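Local atomic coordinates of transcriptional repressor of the blcABC operon (Agrobacterium tumefaciens, PDB entry 3MQ0), a protein that represses transcription of the blcABC operon as an IclR-type regulator controlled through oligomerization, probably binding DNA with its helix-turn-helix domain. Residues B[171-176]-B[194-199]; B[207-212]-B[248-253]; B[64-69]-B[73-78]; B[103-108]-B[266-271]. One frame throughout, in Å; residues are numbered along the deposited sequence.

Contact 1: B[171-176]-B[194-199]; sequences GELRML and QLEEEL
R174 and E196 form a two-pronged salt bridge, with the leucines L173 and L199 meeting beside it, and together they join the short helix 170-176 to helix 192-205 in the C-terminal domain. The two short segments run roughly antiparallel, at 138°, with their axes 12.1 Å apart at closest approach, so the contact is made by side chains spanning a wide gap. CG of R174 lies anti to the carbonyl carbon, beside the backbone N, and the chain then extends from CG to NE, which carries the exposed guanidinium across to the carboxylate end-on, one nitrogen to each oxygen. R174 NH1 reaches E196 OE2 at 2.8 Å, almost straight at 177° and in the guanidinium plane, though it meets the oxygen from above the carboxylate plane. R174 NH2 lies 2.6 Å from E196 OE1, on the syn side, along a more bent line. The two flat groups are twisted 50° apart, so two bonds form although the planes are not parallel. R174 NH1 also binds P170 O, a second hold that steadies the guanidinium. Both helices belong to the GAF-like fold of the IclR effector domain, where helix 159-165 provides L165 against L199. The buried L173 and L199 reach tip to tip, CD1 of L173 standing 3.6 Å from CD1 of L199. L173 CD1 also comes within 4.0 Å of E196 OE2, L173 and E196 sliding past each other in opposite directions. Two residues further along helix 192-205, E198 makes its own salt bridge to K162.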
loop_
_atom_site.group_PDB
_atom_site.type_symbol
_atom_site.label_atom_id
_atom_site.label_comp_id
_atom_site.label_asym_id
_atom_site.label_seq_id
_atom_site.Cartn_x
_atom_site.Cartn_y
_atom_site.Cartn_z
ATOM N N GLY B 171 20.670 -10.654 -17.218
ATOM C CA GLY B 171 21.634 -10.770 -16.138
ATOM C C GLY B 171 21.084 -11.630 -15.011
ATOM O O GLY B 171 21.790 -12.495 -14.465
ATOM N N GLU B 172 19.818 -11.404 -14.661
ATOM C CA GLU B 172 19.194 -12.161 -13.573
ATOM C C GLU B 172 19.090 -13.639 -13.920
ATOM O O GLU B 172 19.313 -14.497 -13.062
ATOM C CB GLU B 172 17.816 -11.600 -13.227
ATOM C CG GLU B 172 17.844 -10.174 -12.697
ATOM C CD GLU B 172 16.447 -9.588 -12.538
ATOM O OE1 GLU B 172 15.761 -9.394 -13.565
ATOM O OE2 GLU B 172 16.027 -9.332 -11.387
ATOM N N LEU B 173 18.756 -13.940 -15.176
ATOM C CA LEU B 173 18.681 -15.332 -15.627
ATOM C C LEU B 173 20.042 -15.994 -15.545
ATOM O O LEU B 173 20.166 -17.159 -15.174
ATOM C CB LEU B 173 18.165 -15.412 -17.062
ATOM C CG LEU B 173 16.689 -15.128 -17.317
ATOM C CD1 LEU B 173 16.411 -14.934 -18.811
ATOM C CD2 LEU B 173 15.815 -16.240 -16.748
ATOM N N ARG B 174 21.086 -15.245 -15.871
ATOM C CA ARG B 174 22.407 -15.845 -15.883
ATOM C C ARG B 174 22.895 -16.127 -14.466
ATOM O O ARG B 174 23.656 -17.060 -14.245
ATOM C CB ARG B 174 23.383 -14.988 -16.696
ATOM C CG ARG B 174 23.272 -15.303 -18.192
ATOM C CD ARG B 174 23.725 -14.189 -19.140
ATOM N NE ARG B 174 23.522 -14.659 -20.513
ATOM C CZ ARG B 174 22.355 -14.642 -21.159
ATOM N NH1 ARG B 174 21.265 -14.120 -20.591
ATOM N NH2 ARG B 174 22.279 -15.134 -22.391
ATOM N N MET B 175 22.444 -15.328 -13.510
ATOM C CA MET B 175 22.740 -15.582 -12.102
ATOM C C MET B 175 22.039 -16.841 -11.604
ATOM O O MET B 175 22.582 -17.592 -10.794
ATOM C CB MET B 175 22.322 -14.392 -11.248
ATOM C CG MET B 175 23.097 -13.142 -11.561
ATOM S SD MET B 175 23.776 -12.437 -10.061
ATOM C CE MET B 175 25.248 -11.661 -10.716
ATOM N N LEU B 176 20.827 -17.067 -12.087
ATOM C CA LEU B 176 20.050 -18.221 -11.657
ATOM C C LEU B 176 20.546 -19.513 -12.267
ATOM O O LEU B 176 20.490 -20.558 -11.624
ATOM C CB LEU B 176 18.587 -18.052 -12.059
ATOM C CG LEU B 176 17.656 -17.433 -11.039
ATOM C CD1 LEU B 176 16.291 -17.220 -11.683
ATOM C CD2 LEU B 176 17.569 -18.347 -9.826
ATOM N N GLN B 194 18.241 -21.396 -25.636
ATOM C CA GLN B 194 16.939 -21.867 -26.072
ATOM C C GLN B 194 15.840 -21.333 -25.156
ATOM O O GLN B 194 14.748 -20.992 -25.617
ATOM C CB GLN B 194 16.930 -23.398 -26.126
ATOM C CG GLN B 194 17.957 -23.985 -27.099
ATOM C CD GLN B 194 19.319 -24.290 -26.466
ATOM O OE1 GLN B 194 19.846 -23.524 -25.646
ATOM N NE2 GLN B 194 19.897 -25.424 -26.855
ATOM N N LEU B 195 16.131 -21.251 -23.862
ATOM C CA LEU B 195 15.171 -20.718 -22.903
ATOM C C LEU B 195 14.852 -19.257 -23.239
ATOM O O LEU B 195 13.689 -18.846 -23.220
ATOM C CB LEU B 195 15.709 -20.854 -21.472
ATOM C CG LEU B 195 14.898 -20.187 -20.364
ATOM C CD1 LEU B 195 13.489 -20.797 -20.271
ATOM C CD2 LEU B 195 15.621 -20.284 -19.027
ATOM N N GLU B 196 15.876 -18.478 -23.561
ATOM C CA GLU B 196 15.656 -17.065 -23.834
ATOM C C GLU B 196 14.811 -16.813 -25.075
ATOM O O GLU B 196 14.052 -15.836 -25.132
ATOM C CB GLU B 196 16.983 -16.311 -23.896
ATOM C CG GLU B 196 17.573 -16.112 -22.493
ATOM C CD GLU B 196 18.844 -15.295 -22.505
ATOM O OE1 GLU B 196 19.839 -15.766 -23.092
ATOM O OE2 GLU B 196 18.849 -14.180 -21.934
ATOM N N GLU B 197 14.912 -17.700 -26.059
ATOM C CA GLU B 197 14.006 -17.635 -27.206
ATOM C C GLU B 197 12.561 -17.872 -26.758
ATOM O O GLU B 197 11.651 -17.128 -27.128
ATOM C CB GLU B 197 14.416 -18.646 -28.275
ATOM C CG GLU B 197 15.754 -18.308 -28.900
ATOM C CD GLU B 197 16.414 -19.478 -29.606
ATOM O OE1 GLU B 197 15.855 -20.605 -29.600
ATOM O OE2 GLU B 197 17.509 -19.262 -30.164
ATOM N N GLU B 198 12.349 -18.908 -25.960
ATOM C CA GLU B 198 11.013 -19.180 -25.431
ATOM C C GLU B 198 10.478 -18.001 -24.624
ATOM O O GLU B 198 9.290 -17.682 -24.696
ATOM C CB GLU B 198 11.022 -20.410 -24.530
ATOM C CG GLU B 198 11.210 -21.747 -25.229
ATOM C CD GLU B 198 11.155 -22.896 -24.230
ATOM O OE1 GLU B 198 11.717 -22.735 -23.124
ATOM O OE2 GLU B 198 10.547 -23.944 -24.531
ATOM N N LEU B 199 11.339 -17.369 -23.836
ATOM C CA LEU B 199 10.892 -16.277 -22.984
ATOM C C LEU B 199 10.490 -15.053 -23.801
ATOM O O LEU B 199 9.542 -14.356 -23.445
ATOM C CB LEU B 199 11.970 -15.900 -21.958
ATOM C CG LEU B 199 12.383 -17.002 -20.964
ATOM C CD1 LEU B 199 13.394 -16.444 -19.937
ATOM C CD2 LEU B 199 11.183 -17.596 -20.251
#

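Contact 2: B[207-212]-B[248-253]; sequences YSIDDG and EKIAYL
Residues 207-211 lie beside the first part of helix 247-267, with the CA atoms of I209 and I250 8.5 Å apart and those of Y207 and A251 8.8 Å apart. Side chains fill this spacing in two places. In the first, the isoleucines cross at about a right angle. I209 sends its longer branch toward the helix, and its CD1 rests 3.8 Å from CG2 of I250, with CG1 of I209 4.0 Å from the same methyl. The CG2 methyl of I250 is anti to its backbone N, while the bond from CA to CB of I250 runs past the strand rather than straight at it. L219 on the neighbouring strand 218-226 touches both isoleucines and completes this apolar patch. In the second place, the phenol end of Y207 meets the helix backbone. CG of Y207 sits between the backbone N and the carbonyl carbon (chi1 69°), and from there the ring extends until OH lies 3.4 Å from A251 CA and 3.5 Å from A251 CB. A251 approaches the ring obliquely, and its small methyl lets the hydroxyl come close to the helix; this meeting is one of packing. Residues of the strand alternate: S208 faces away from this helix, where it touches helix 159-165 and bonds through OG to A159 O. Backbone bonds of S208 to G222 and of D210 to C220 tie 208-211 to strand 218-226 as an outermost strand of the sheet within this chain. An antiparallel sheet with helix 159-165 on one face and helix 247-267 on the other fits the GAF fold of the IclR C-terminal domain.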
loop_
_atom_site.group_PDB
_atom_site.type_symbol
_atom_site.label_atom_id
_atom_site.label_comp_id
_atom_site.label_asym_id
_atom_site.label_seq_id
_atom_site.Cartn_x
_atom_site.Cartn_y
_atom_site.Cartn_z
ATOM N N TYR B 207 1.360 -15.512 -22.749
ATOM C CA TYR B 207 1.155 -16.858 -22.215
ATOM C C TYR B 207 2.290 -17.768 -22.649
ATOM O O TYR B 207 2.964 -17.491 -23.640
ATOM C CB TYR B 207 -0.192 -17.429 -22.631
ATOM C CG TYR B 207 -0.319 -17.751 -24.114
ATOM C CD1 TYR B 207 0.150 -18.953 -24.622
ATOM C CD2 TYR B 207 -0.911 -16.853 -24.992
ATOM C CE1 TYR B 207 0.035 -19.260 -25.985
ATOM C CE2 TYR B 207 -1.025 -17.147 -26.354
ATOM C CZ TYR B 207 -0.555 -18.354 -26.836
ATOM O OH TYR B 207 -0.663 -18.659 -28.177
ATOM N N SER B 208 2.525 -18.820 -21.905
ATOM C CA SER B 208 3.595 -19.747 -22.171
ATOM C C SER B 208 3.075 -21.112 -22.560
ATOM O O SER B 208 2.010 -21.468 -22.257
ATOM C CB SER B 208 4.475 -19.944 -20.962
ATOM O OG SER B 208 3.692 -20.423 -19.941
ATOM N N ILE B 209 3.920 -21.872 -23.205
ATOM C CA ILE B 209 3.592 -23.241 -23.556
ATOM C C ILE B 209 4.715 -24.160 -23.092
ATOM O O ILE B 209 5.890 -23.891 -23.362
ATOM C CB ILE B 209 3.453 -23.396 -25.080
ATOM C CG1 ILE B 209 2.169 -22.717 -25.569
ATOM C CG2 ILE B 209 3.418 -24.849 -25.442
ATOM C CD1 ILE B 209 2.187 -22.418 -27.053
ATOM N N ASP B 210 4.354 -25.224 -22.377
ATOM C CA ASP B 210 5.273 -26.332 -22.109
ATOM C C ASP B 210 4.812 -27.536 -22.909
ATOM O O ASP B 210 3.852 -28.203 -22.537
ATOM C CB ASP B 210 5.291 -26.691 -20.621
ATOM C CG ASP B 210 5.701 -28.140 -20.364
ATOM O OD1 ASP B 210 6.486 -28.694 -21.163
ATOM O OD2 ASP B 210 5.242 -28.730 -19.354
ATOM N N ASP B 211 5.483 -27.808 -24.022
ATOM C CA ASP B 211 5.073 -28.918 -24.861
ATOM C C ASP B 211 5.880 -30.160 -24.501
ATOM O O ASP B 211 6.879 -30.476 -25.157
ATOM C CB ASP B 211 5.254 -28.566 -26.336
ATOM C CG ASP B 211 4.577 -29.576 -27.264
ATOM O OD1 ASP B 211 4.176 -30.657 -26.773
ATOM O OD2 ASP B 211 4.451 -29.295 -28.478
ATOM N N GLY B 212 5.457 -30.847 -23.444
ATOM C CA GLY B 212 6.061 -32.111 -23.059
ATOM C C GLY B 212 7.456 -32.032 -22.459
ATOM O O GLY B 212 8.245 -32.973 -22.583
ATOM N N GLU B 248 -4.067 -24.307 -33.097
ATOM C CA GLU B 248 -5.040 -23.218 -33.024
ATOM C C GLU B 248 -5.789 -23.252 -31.693
ATOM O O GLU B 248 -6.066 -22.217 -31.093
ATOM C CB GLU B 248 -6.015 -23.268 -34.196
ATOM C CG GLU B 248 -5.380 -22.985 -35.557
ATOM C CD GLU B 248 -4.433 -24.101 -36.024
ATOM O OE1 GLU B 248 -4.676 -25.282 -35.684
ATOM O OE2 GLU B 248 -3.447 -23.802 -36.736
ATOM N N LYS B 249 -6.121 -24.446 -31.232
ATOM C CA LYS B 249 -6.768 -24.589 -29.940
ATOM C C LYS B 249 -5.868 -24.164 -28.792
ATOM O O LYS B 249 -6.323 -23.533 -27.840
ATOM C CB LYS B 249 -7.218 -26.026 -29.706
ATOM C CG LYS B 249 -7.991 -26.187 -28.415
ATOM C CD LYS B 249 -8.454 -27.624 -28.213
ATOM C CE LYS B 249 -9.476 -27.719 -27.085
ATOM N NZ LYS B 249 -10.642 -26.811 -27.331
ATOM N N ILE B 250 -4.595 -24.537 -28.857
ATOM C CA ILE B 250 -3.653 -24.126 -27.832
ATOM C C ILE B 250 -3.556 -22.590 -27.746
ATOM O O ILE B 250 -3.524 -22.014 -26.657
ATOM C CB ILE B 250 -2.268 -24.748 -28.079
ATOM C CG1 ILE B 250 -2.349 -26.281 -27.964
ATOM C CG2 ILE B 250 -1.231 -24.157 -27.104
ATOM C CD1 ILE B 250 -1.159 -26.985 -28.554
ATOM N N ALA B 251 -3.496 -21.926 -28.894
ATOM C CA ALA B 251 -3.396 -20.469 -28.884
ATOM C C ALA B 251 -4.681 -19.855 -28.337
ATOM O O ALA B 251 -4.654 -18.841 -27.651
ATOM C CB ALA B 251 -3.103 -19.934 -30.269
ATOM N N TYR B 252 -5.814 -20.468 -28.652
ATOM C CA TYR B 252 -7.090 -19.958 -28.151
ATOM C C TYR B 252 -7.077 -20.022 -26.612
ATOM O O TYR B 252 -7.383 -19.050 -25.911
ATOM C CB TYR B 252 -8.240 -20.773 -28.731
ATOM C CG TYR B 252 -9.546 -20.535 -28.041
ATOM C CD1 TYR B 252 -10.320 -19.423 -28.347
ATOM C CD2 TYR B 252 -9.998 -21.408 -27.048
ATOM C CE1 TYR B 252 -11.519 -19.187 -27.694
ATOM C CE2 TYR B 252 -11.200 -21.182 -26.392
ATOM C CZ TYR B 252 -11.950 -20.074 -26.717
ATOM O OH TYR B 252 -13.138 -19.825 -26.077
ATOM N N LEU B 253 -6.702 -21.181 -26.096
ATOM C CA LEU B 253 -6.651 -21.409 -24.659
ATOM C C LEU B 253 -5.639 -20.503 -23.967
ATOM O O LEU B 253 -5.862 -20.050 -22.842
ATOM C CB LEU B 253 -6.297 -22.876 -24.389
ATOM C CG LEU B 253 -7.434 -23.871 -24.645
ATOM C CD1 LEU B 253 -6.887 -25.293 -24.527
ATOM C CD2 LEU B 253 -8.628 -23.666 -23.701
#

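Contact 3: B[64-69]-B[73-78]; sequences GLLAVM and DLLARS
M69 O, near the end of helix 59-71, is gripped by the amides of L74, in the turn that follows, and L75, the first strand residue. The bond from L75 N is the sounder, 3.1 Å from M69 O and nearly straight at 168°, with the donor 54° above the carbonyl plane; L74 N stands 2.9 Å from M69 O but makes only a weak, bent bond. D73 leaves the helix with positive phi (72°) and gives the end of the helix a Schellman motif, from which the chain turns straight into strand 75-77. By its order of helices and strands this is a winged helix-turn-helix domain, in which, as in other proteins of that kind, helix 59-71 is probably the recognition helix and strands 75-77 and 82-85 probably form the wing. The side chains close the same corner with apolar contacts. L75 is its centre: CD1 of L75 lies 3.8 Å from CB of M69. M69 is bent about its SD-CG bond, and this hook brings the terminal methyl CE back to 4.0 Å from L75 CD1, so both the CB and the CE of M69 touch L75. One turn earlier, L66 reaches the same methyl of L75 with its CD2, at 4.1 Å. Helix 27-41 covers this group, I35 packing on L66 and M69 and L36 on L75. L74 turns to another neighbour, V33 of the second subunit, so the turn after the helix also takes part in the dimer contact. Against its own chain L74 stays close to the helix end, its CB 3.5 Å from M69 O and its CD1 4.3 Å from M69 CG.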
loop_
_atom_site.group_PDB
_atom_site.type_symbol
_atom_site.label_atom_id
_atom_site.label_comp_id
_atom_site.label_asym_id
_atom_site.label_seq_id
_atom_site.Cartn_x
_atom_site.Cartn_y
_atom_site.Cartn_z
ATOM N N GLY B 64 -23.973 18.814 0.037
ATOM C CA GLY B 64 -24.352 18.127 1.264
ATOM C C GLY B 64 -23.728 16.746 1.347
ATOM O O GLY B 64 -23.283 16.324 2.399
ATOM N N LEU B 65 -23.677 16.040 0.223
ATOM C CA LEU B 65 -23.082 14.708 0.228
ATOM C C LEU B 65 -21.596 14.800 0.533
ATOM O O LEU B 65 -21.080 14.032 1.346
ATOM C CB LEU B 65 -23.325 13.990 -1.101
ATOM C CG LEU B 65 -22.679 12.620 -1.281
ATOM C CD1 LEU B 65 -23.166 11.619 -0.230
ATOM C CD2 LEU B 65 -23.025 12.157 -2.684
ATOM N N LEU B 66 -20.916 15.751 -0.106
ATOM C CA LEU B 66 -19.488 15.940 0.129
ATOM C C LEU B 66 -19.230 16.275 1.601
ATOM O O LEU B 66 -18.272 15.796 2.186
ATOM C CB LEU B 66 -18.908 17.016 -0.792
ATOM C CG LEU B 66 -18.868 16.714 -2.294
ATOM C CD1 LEU B 66 -18.366 17.933 -3.070
ATOM C CD2 LEU B 66 -17.994 15.512 -2.580
ATOM N N ALA B 67 -20.092 17.084 2.205
ATOM C CA ALA B 67 -19.909 17.445 3.611
ATOM C C ALA B 67 -20.100 16.247 4.536
ATOM O O ALA B 67 -19.400 16.108 5.529
ATOM C CB ALA B 67 -20.828 18.599 4.013
ATOM N N VAL B 68 -21.049 15.377 4.205
ATOM C CA VAL B 68 -21.258 14.164 4.971
ATOM C C VAL B 68 -20.056 13.229 4.852
ATOM O O VAL B 68 -19.624 12.652 5.838
ATOM C CB VAL B 68 -22.555 13.435 4.545
ATOM C CG1 VAL B 68 -22.600 12.027 5.137
ATOM C CG2 VAL B 68 -23.776 14.244 4.971
ATOM N N MET B 69 -19.503 13.102 3.645
ATOM C CA MET B 69 -18.336 12.257 3.428
ATOM C C MET B 69 -17.146 12.775 4.192
ATOM O O MET B 69 -16.284 11.998 4.608
ATOM C CB MET B 69 -17.981 12.187 1.936
ATOM C CG MET B 69 -18.995 11.401 1.109
ATOM S SD MET B 69 -18.608 11.440 -0.646
ATOM C CE MET B 69 -17.150 10.396 -0.619
ATOM N N ASP B 73 -15.267 11.071 7.520
ATOM C CA ASP B 73 -13.818 10.901 7.377
ATOM C C ASP B 73 -13.405 10.088 6.134
ATOM O O ASP B 73 -12.255 9.668 5.999
ATOM C CB ASP B 73 -13.202 10.334 8.660
ATOM C CG ASP B 73 -13.438 11.233 9.873
ATOM O OD1 ASP B 73 -13.440 12.477 9.710
ATOM O OD2 ASP B 73 -13.632 10.697 10.988
ATOM N N LEU B 74 -14.339 9.880 5.215
ATOM C CA LEU B 74 -13.970 9.348 3.908
ATOM C C LEU B 74 -13.103 10.364 3.157
ATOM O O LEU B 74 -12.161 9.988 2.457
ATOM C CB LEU B 74 -15.224 9.022 3.094
ATOM C CG LEU B 74 -16.112 7.942 3.722
ATOM C CD1 LEU B 74 -17.420 7.914 2.991
ATOM C CD2 LEU B 74 -15.411 6.579 3.669
ATOM N N LEU B 75 -13.458 11.646 3.280
ATOM C CA LEU B 75 -12.674 12.744 2.724
ATOM C C LEU B 75 -12.179 13.633 3.858
ATOM O O LEU B 75 -12.780 13.688 4.932
ATOM C CB LEU B 75 -13.522 13.620 1.790
ATOM C CG LEU B 75 -14.178 12.950 0.581
ATOM C CD1 LEU B 75 -15.193 13.872 -0.104
ATOM C CD2 LEU B 75 -13.143 12.440 -0.413
ATOM N N ALA B 76 -11.086 14.325 3.588
ATOM C CA ALA B 76 -10.550 15.355 4.457
ATOM C C ALA B 76 -10.618 16.670 3.692
ATOM O O ALA B 76 -10.311 16.723 2.498
ATOM C CB ALA B 76 -9.107 15.039 4.811
ATOM N N ARG B 77 -11.012 17.736 4.379
ATOM C CA ARG B 77 -11.105 19.037 3.738
ATOM C C ARG B 77 -9.929 19.929 4.135
ATOM O O ARG B 77 -9.728 20.178 5.314
ATOM C CB ARG B 77 -12.412 19.710 4.150
ATOM C CG ARG B 77 -12.660 21.044 3.468
ATOM C CD ARG B 77 -13.983 21.632 3.912
ATOM N NE ARG B 77 -14.277 22.890 3.231
ATOM C CZ ARG B 77 -13.781 24.065 3.596
ATOM N NH1 ARG B 77 -12.953 24.136 4.631
ATOM N NH2 ARG B 77 -14.104 25.166 2.923
ATOM N N SER B 78 -9.167 20.421 3.160
ATOM C CA SER B 78 -8.054 21.334 3.445
ATOM C C SER B 78 -8.536 22.760 3.712
ATOM O O SER B 78 -9.699 23.091 3.480
ATOM C CB SER B 78 -7.035 21.324 2.297
ATOM O OG SER B 78 -6.422 20.049 2.166
#

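Contact 4: B[103-108]-B[266-271]; sequences VSTFND and EKLGYR
Apolar contact comes first: CG2 of T105, on helix 102-110, meets both K267 and L268, where helix 247-267 gives way to the C-terminal tail. In T105 a chi1 of -61° sets OG1 beside the backbone N and leaves CG2 anti to that N; this methyl stands 4.0 Å from K267 CB and equally 4.0 Å from L268 CD2. T105 and K267 slide past each other in opposite directions, while the leucine comes at a slant. L264, one turn earlier on the C-terminal helix, also packs on T105, and I225 and L100 touch L268. The polar link is indirect. K267 extends beyond CG until NZ donates a hydrogen bond to a water 3.0 Å away, and that water donates to the carbonyl T105 O at 2.8 Å; NZ is bonded to H109 ND1 as well. The hydroxyl OG1 of T105 is taken up by D101 O and by R84 NH1 of the second subunit. One turn on, D108 OD2 receives S78 OG and A79 N of the second subunit, so helix 102-110 also faces the partner chain. After L268 the chain turns at G269, whose positive phi suits glycine, with two bonds back into the last turn: a Schellman motif ending the C-terminal helix of the effector domain.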
loop_
_atom_site.group_PDB
_atom_site.type_symbol
_atom_site.label_atom_id
_atom_site.label_comp_id
_atom_site.label_asym_id
_atom_site.label_seq_id
_atom_site.Cartn_x
_atom_site.Cartn_y
_atom_site.Cartn_z
ATOM N N VAL B 103 -4.549 -18.747 -2.680
ATOM C CA VAL B 103 -5.041 -20.071 -3.007
ATOM C C VAL B 103 -6.565 -20.132 -2.946
ATOM O O VAL B 103 -7.199 -20.707 -3.827
ATOM C CB VAL B 103 -4.427 -21.138 -2.083
ATOM C CG1 VAL B 103 -5.074 -22.500 -2.328
ATOM C CG2 VAL B 103 -2.918 -21.193 -2.295
ATOM N N SER B 104 -7.171 -19.558 -1.910
ATOM C CA SER B 104 -8.632 -19.588 -1.834
ATOM C C SER B 104 -9.257 -18.692 -2.924
ATOM O O SER B 104 -10.296 -19.024 -3.477
ATOM C CB SER B 104 -9.140 -19.198 -0.440
ATOM O OG SER B 104 -8.744 -17.883 -0.098
ATOM N N THR B 105 -8.610 -17.572 -3.235
ATOM C CA THR B 105 -9.061 -16.699 -4.320
ATOM C C THR B 105 -9.049 -17.451 -5.658
ATOM O O THR B 105 -10.006 -17.411 -6.427
ATOM C CB THR B 105 -8.159 -15.446 -4.415
ATOM O OG1 THR B 105 -8.248 -14.710 -3.186
ATOM C CG2 THR B 105 -8.578 -14.551 -5.579
ATOM N N PHE B 106 -7.947 -18.142 -5.909
ATOM C CA PHE B 106 -7.786 -19.020 -7.075
ATOM C C PHE B 106 -8.908 -20.068 -7.139
ATOM O O PHE B 106 -9.585 -20.184 -8.150
ATOM C CB PHE B 106 -6.396 -19.658 -6.975
ATOM C CG PHE B 106 -6.178 -20.881 -7.841
ATOM C CD1 PHE B 106 -5.862 -20.755 -9.188
ATOM C CD2 PHE B 106 -6.196 -22.147 -7.279
ATOM C CE1 PHE B 106 -5.609 -21.888 -9.977
ATOM C CE2 PHE B 106 -5.955 -23.281 -8.054
ATOM C CZ PHE B 106 -5.659 -23.144 -9.407
ATOM N N ASN B 107 -9.126 -20.807 -6.051
ATOM C CA ASN B 107 -10.129 -21.876 -6.048
ATOM C C ASN B 107 -11.498 -21.347 -6.438
ATOM O O ASN B 107 -12.188 -21.932 -7.276
ATOM C CB ASN B 107 -10.242 -22.543 -4.671
ATOM C CG ASN B 107 -9.034 -23.388 -4.317
ATOM O OD1 ASN B 107 -8.334 -23.879 -5.183
ATOM N ND2 ASN B 107 -8.807 -23.580 -3.019
ATOM N N ASP B 108 -11.889 -20.239 -5.814
ATOM C CA ASP B 108 -13.194 -19.629 -6.057
ATOM C C ASP B 108 -13.351 -19.084 -7.478
ATOM O O ASP B 108 -14.429 -19.150 -8.081
ATOM C CB ASP B 108 -13.455 -18.536 -5.022
ATOM C CG ASP B 108 -13.640 -19.104 -3.617
ATOM O OD1 ASP B 108 -13.777 -20.344 -3.487
ATOM O OD2 ASP B 108 -13.652 -18.320 -2.646
ATOM N N GLU B 266 -6.596 -8.850 -10.668
ATOM C CA GLU B 266 -7.450 -7.753 -10.222
ATOM C C GLU B 266 -8.045 -8.037 -8.842
ATOM O O GLU B 266 -8.133 -7.158 -7.989
ATOM C CB GLU B 266 -8.555 -7.490 -11.237
ATOM C CG GLU B 266 -9.305 -6.201 -10.973
ATOM C CD GLU B 266 -10.274 -5.853 -12.083
ATOM O OE1 GLU B 266 -11.333 -6.513 -12.177
ATOM O OE2 GLU B 266 -9.972 -4.924 -12.863
ATOM N N LYS B 267 -8.417 -9.283 -8.603
ATOM C CA LYS B 267 -8.940 -9.657 -7.299
ATOM C C LYS B 267 -7.888 -9.513 -6.210
ATOM O O LYS B 267 -8.228 -9.406 -5.047
ATOM C CB LYS B 267 -9.478 -11.090 -7.336
ATOM C CG LYS B 267 -10.714 -11.234 -8.196
ATOM C CD LYS B 267 -11.241 -12.662 -8.174
ATOM C CE LYS B 267 -12.571 -12.759 -8.917
ATOM N NZ LYS B 267 -12.989 -14.180 -9.108
ATOM N N LEU B 268 -6.613 -9.499 -6.598
ATOM C CA LEU B 268 -5.517 -9.419 -5.639
ATOM C C LEU B 268 -4.960 -8.012 -5.501
ATOM O O LEU B 268 -3.982 -7.789 -4.778
ATOM C CB LEU B 268 -4.400 -10.396 -6.019
ATOM C CG LEU B 268 -4.803 -11.864 -6.136
ATOM C CD1 LEU B 268 -3.608 -12.698 -6.605
ATOM C CD2 LEU B 268 -5.331 -12.379 -4.806
ATOM N N GLY B 269 -5.572 -7.062 -6.199
ATOM C CA GLY B 269 -5.189 -5.672 -6.070
ATOM C C GLY B 269 -4.489 -5.075 -7.274
ATOM O O GLY B 269 -4.267 -3.868 -7.317
ATOM N N TYR B 270 -4.138 -5.905 -8.256
ATOM C CA TYR B 270 -3.498 -5.403 -9.464
ATOM C C TYR B 270 -4.433 -4.483 -10.252
ATOM O O TYR B 270 -5.603 -4.799 -10.461
ATOM C CB TYR B 270 -3.045 -6.571 -10.344
ATOM C CG TYR B 270 -2.390 -6.152 -11.642
ATOM C CD1 TYR B 270 -1.204 -5.430 -11.639
ATOM C CD2 TYR B 270 -2.955 -6.486 -12.864
ATOM C CE1 TYR B 270 -0.600 -5.050 -12.822
ATOM C CE2 TYR B 270 -2.355 -6.110 -14.052
ATOM C CZ TYR B 270 -1.178 -5.393 -14.023
ATOM O OH TYR B 270 -0.577 -5.011 -15.202
ATOM N N ARG B 271 -3.899 -3.340 -10.680
ATOM C CA ARG B 271 -4.629 -2.382 -11.502
ATOM C C ARG B 271 -3.937 -2.241 -12.849
ATOM O O ARG B 271 -2.897 -1.586 -12.949
ATOM C CB ARG B 271 -4.665 -1.015 -10.813
ATOM C CG ARG B 271 -5.419 -0.997 -9.502
ATOM C CD ARG B 271 -6.904 -1.087 -9.756
ATOM N NE ARG B 271 -7.347 0.004 -10.619
ATOM C CZ ARG B 271 -8.558 0.085 -11.158
ATOM N NH1 ARG B 271 -9.456 -0.864 -10.925
ATOM N NH2 ARG B 271 -8.870 1.115 -11.933
HETATM O O HOH W 1 -12.104 -15.524 -6.588
#

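Overall arrangement
Along the chain contact 3 comes first, in the helix-turn-helix part; contact 4 then opens at helix 102-110 and closes near the C-terminus, spanning contacts 1 and 2, which follow in series. The centres of contacts 1 and 2 are about 20 Å apart, linked by helix 192-205 leading into strand 208-211. Contacts 2 and 4 share the long C-terminal helix, their centres about 23 Å apart. Contact 3 is distant, about 52 and 51 Å between centres from contacts 1 and 2 and about 31 Å from contact 4. Yet contacts 3 and 4 both touch the second subunit, and S78 of one chain meets D108 of the other, which joins the helix-turn-helix domain of one subunit to the effector domain of the other, a link that could relate the two.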